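Local structure of CBS domain containing membrane protein (Sphaerobacter thermophilus, 4ESY) at residues 115-120 and 138-143. The protein is of unknown function but, through its C-terminal pair of CBS domains, the part described here, probably senses a regulatory ligand such as an adenine nucleotide. Sequence-based numbering, arbitrary orientation.
Sequences VVTAAP and RIPVVQ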
ATOM      1  N   VAL B 115       9.434  11.135  11.918  1.00 46.42           N
ATOM      2  CA  VAL B 115      10.753  11.745  11.932  1.00 49.95           C
ATOM      3  C   VAL B 115      10.718  13.049  11.143  1.00 49.61           C
ATOM      4  O   VAL B 115      11.389  14.019  11.498  1.00 53.04           O
ATOM      5  CB  VAL B 115      11.848  10.796  11.382  1.00 73.36           C
ATOM      6  CG1 VAL B 115      12.146   9.682  12.390  1.00 74.77           C
ATOM      7  CG2 VAL B 115      11.433  10.205  10.040  1.00 70.84           C
ATOM      8  N   VAL B 116       9.917  13.093  10.080  1.00 42.66           N
ATOM      9  CA  VAL B 116       9.823  14.325   9.318  1.00 39.58           C
ATOM     10  C   VAL B 116       8.397  14.681   8.945  1.00 33.91           C
ATOM     11  O   VAL B 116       7.540  13.802   8.773  1.00 33.24           O
ATOM     12  CB  VAL B 116      10.721  14.275   8.055  1.00 58.06           C
ATOM     13  CG1 VAL B 116       9.994  13.614   6.906  1.00 54.30           C
ATOM     14  CG2 VAL B 116      11.174  15.680   7.676  1.00 59.97           C
ATOM     15  N   THR B 117       8.120  15.972   8.860  1.00 32.37           N
ATOM     16  CA  THR B 117       6.834  16.391   8.330  1.00 33.99           C
ATOM     17  C   THR B 117       7.018  17.324   7.118  1.00 35.30           C
ATOM     18  O   THR B 117       8.091  17.924   6.921  1.00 41.28           O
ATOM     19  CB  THR B 117       5.964  17.091   9.399  1.00 36.74           C
ATOM     20  OG1 THR B 117       6.523  18.378   9.686  1.00 45.60           O
ATOM     21  CG2 THR B 117       5.902  16.277  10.688  1.00 35.46           C
ATOM     22  N   ALA B 118       5.974  17.466   6.313  1.00 31.47           N
ATOM     23  CA  ALA B 118       6.001  18.419   5.202  1.00 30.91           C
ATOM     24  C   ALA B 118       4.901  19.477   5.346  1.00 32.10           C
ATOM     25  O   ALA B 118       3.950  19.300   6.133  1.00 30.86           O
ATOM     26  CB  ALA B 118       5.852  17.674   3.874  1.00 26.63           C
ATOM     27  N   ALA B 119       5.044  20.570   4.596  1.00 33.59           N
ATOM     28  CA  ALA B 119       4.009  21.604   4.466  1.00 32.84           C
ATOM     29  C   ALA B 119       3.408  21.506   3.058  1.00 31.94           C
ATOM     30  O   ALA B 119       4.074  21.045   2.138  1.00 30.61           O
ATOM     31  CB  ALA B 119       4.606  23.001   4.726  1.00 35.73           C
ATOM     32  N   PRO B 120       2.130  21.887   2.886  1.00 33.35           N
ATOM     33  CA  PRO B 120       1.473  21.693   1.581  1.00 33.30           C
ATOM     34  C   PRO B 120       2.070  22.517   0.417  1.00 34.22           C
ATOM     35  O   PRO B 120       1.870  22.207  -0.772  1.00 30.09           O
ATOM     36  CB  PRO B 120       0.019  22.103   1.868  1.00 32.99           C
ATOM     37  CG  PRO B 120       0.096  22.989   3.061  1.00 34.74           C
ATOM     38  CD  PRO B 120       1.185  22.397   3.901  1.00 34.85           C
ATOM     39  N   ARG B 138       6.236   6.977   4.775  1.00 35.39           N
ATOM     40  CA  ARG B 138       5.077   7.840   4.993  1.00 35.83           C
ATOM     41  C   ARG B 138       5.533   9.153   5.572  1.00 33.16           C
ATOM     42  O   ARG B 138       6.336   9.147   6.488  1.00 33.51           O
ATOM     43  CB  ARG B 138       4.171   7.225   6.054  1.00 43.84           C
ATOM     44  CG  ARG B 138       3.047   6.393   5.526  1.00 50.47           C
ATOM     45  CD  ARG B 138       2.346   5.701   6.687  1.00 58.05           C
ATOM     46  NE  ARG B 138       3.115   4.582   7.198  1.00 66.07           N
ATOM     47  CZ  ARG B 138       2.974   3.329   6.771  1.00 70.14           C
ATOM     48  NH1 ARG B 138       2.089   3.048   5.819  1.00 69.59           N
ATOM     49  NH2 ARG B 138       3.711   2.360   7.299  1.00 73.55           N
ATOM     50  N   ILE B 139       4.972  10.264   5.100  1.00 29.00           N
ATOM     51  CA  ILE B 139       5.275  11.566   5.682  1.00 28.18           C
ATOM     52  C   ILE B 139       4.001  12.368   5.821  1.00 22.92           C
ATOM     53  O   ILE B 139       3.332  12.613   4.808  1.00 23.10           O
ATOM     54  CB  ILE B 139       6.241  12.363   4.782  1.00 29.53           C
ATOM     55  CG1 ILE B 139       7.619  11.675   4.764  1.00 34.20           C
ATOM     56  CG2 ILE B 139       6.363  13.840   5.273  1.00 28.63           C
ATOM     57  CD1 ILE B 139       8.605  12.226   3.712  1.00 34.08           C
ATOM     58  N   PRO B 140       3.699  12.827   7.043  1.00 22.61           N
ATOM     59  CA  PRO B 140       2.538  13.670   7.325  1.00 24.56           C
ATOM     60  C   PRO B 140       2.693  15.099   6.748  1.00 26.18           C
ATOM     61  O   PRO B 140       3.785  15.656   6.719  1.00 27.95           O
ATOM     62  CB  PRO B 140       2.448  13.669   8.873  1.00 26.19           C
ATOM     63  CG  PRO B 140       3.831  13.403   9.337  1.00 29.64           C
ATOM     64  CD  PRO B 140       4.480  12.532   8.263  1.00 27.58           C
ATOM     65  N   VAL B 141       1.601  15.644   6.231  1.00 25.49           N
ATOM     66  CA  VAL B 141       1.584  17.012   5.718  1.00 23.79           C
ATOM     67  C   VAL B 141       0.786  17.829   6.718  1.00 26.08           C
ATOM     68  O   VAL B 141      -0.307  17.449   7.122  1.00 26.21           O
ATOM     69  CB  VAL B 141       0.982  17.096   4.299  1.00 22.69           C
ATOM     70  CG1 VAL B 141       1.145  18.500   3.726  1.00 23.92           C
ATOM     71  CG2 VAL B 141       1.665  16.080   3.374  1.00 22.41           C
ATOM     72  N   VAL B 142       1.381  18.933   7.147  1.00 26.32           N
ATOM     73  CA  VAL B 142       0.826  19.785   8.171  1.00 30.16           C
ATOM     74  C   VAL B 142       0.745  21.197   7.650  1.00 32.80           C
ATOM     75  O   VAL B 142       1.688  21.683   7.035  1.00 34.05           O
ATOM     76  CB  VAL B 142       1.729  19.750   9.401  1.00 35.40           C
ATOM     77  CG1 VAL B 142       1.306  20.797  10.413  1.00 40.11           C
ATOM     78  CG2 VAL B 142       1.687  18.367   9.999  1.00 34.39           C
ATOM     79  N   GLN B 143      -0.393  21.840   7.896  1.00 34.17           N
ATOM     80  CA  GLN B 143      -0.661  23.212   7.494  1.00 37.79           C
ATOM     81  C   GLN B 143      -1.172  23.937   8.747  1.00 48.57           C
ATOM     82  O   GLN B 143      -2.304  23.711   9.190  1.00 48.41           O
ATOM     83  CB  GLN B 143      -1.698  23.232   6.354  1.00 34.27           C
ATOM     84  CG  GLN B 143      -2.110  24.645   5.845  1.00 59.41           C
ATOM     85  CD  GLN B 143      -3.215  24.607   4.778  1.00 61.37           C
ATOM     86  OE1 GLN B 143      -3.633  23.539   4.316  1.00 61.71           O
ATOM     87  NE2 GLN B 143      -3.699  25.774   4.395  1.00 64.54           N
TER
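This contact belongs to the second CBS domain, where the chain follows the beta-alpha-beta crossover of the CBS fold, its first strand here reduced to a single bridge. The segment 115-120, extended from V116 to A119, leads by way of helix 124-134 to strand 138-143 and lies along it in parallel sense. The two directions diverge by 47°, and the single parallel bridge joins A118 to V141. A118 carries both hydrogen bonds. Its N donates to P140 O at 2.9 Å, and its O accepts from V142 N at 2.8 Å. Both bonds are nearly straight, with N-H...O angles of 171° and 168°. Each donor lies nearly along the C=O axis of its acceptor. A118 O also receives a CA-H...O contact from V141, and A119 CA makes another to V142 O.

Side chains pack around this bridge. I139 points at the other segment. Its CG1 lies beside its own backbone N, anti to the carbonyl carbon, and meets V116 CG1 at 3.7 Å. The two chains cross obliquely. The other branch, CG2, reaches the A118 methyl, with 4.1 Å between I139 CG2 and A118 CB. I127 of helix 124-134 touches both A118 and I139, so this side faces the connecting helix. T117 turns its methyl CG2 to P140 CG, 3.8 Å away, and the two groups cross at about a right angle. The P140 ring also rests on L61 and I64 of the first CBS domain.

Near the start of helix 124-134, D122 OD2 accepts a hydrogen bond from A119 N. V141 CG1, anti to its own backbone N, lies 3.6 Å from P120 N. The extended chain of Q143 crosses the P120 ring at about a right angle, with Q143 CB 3.8 Å from P120 CG.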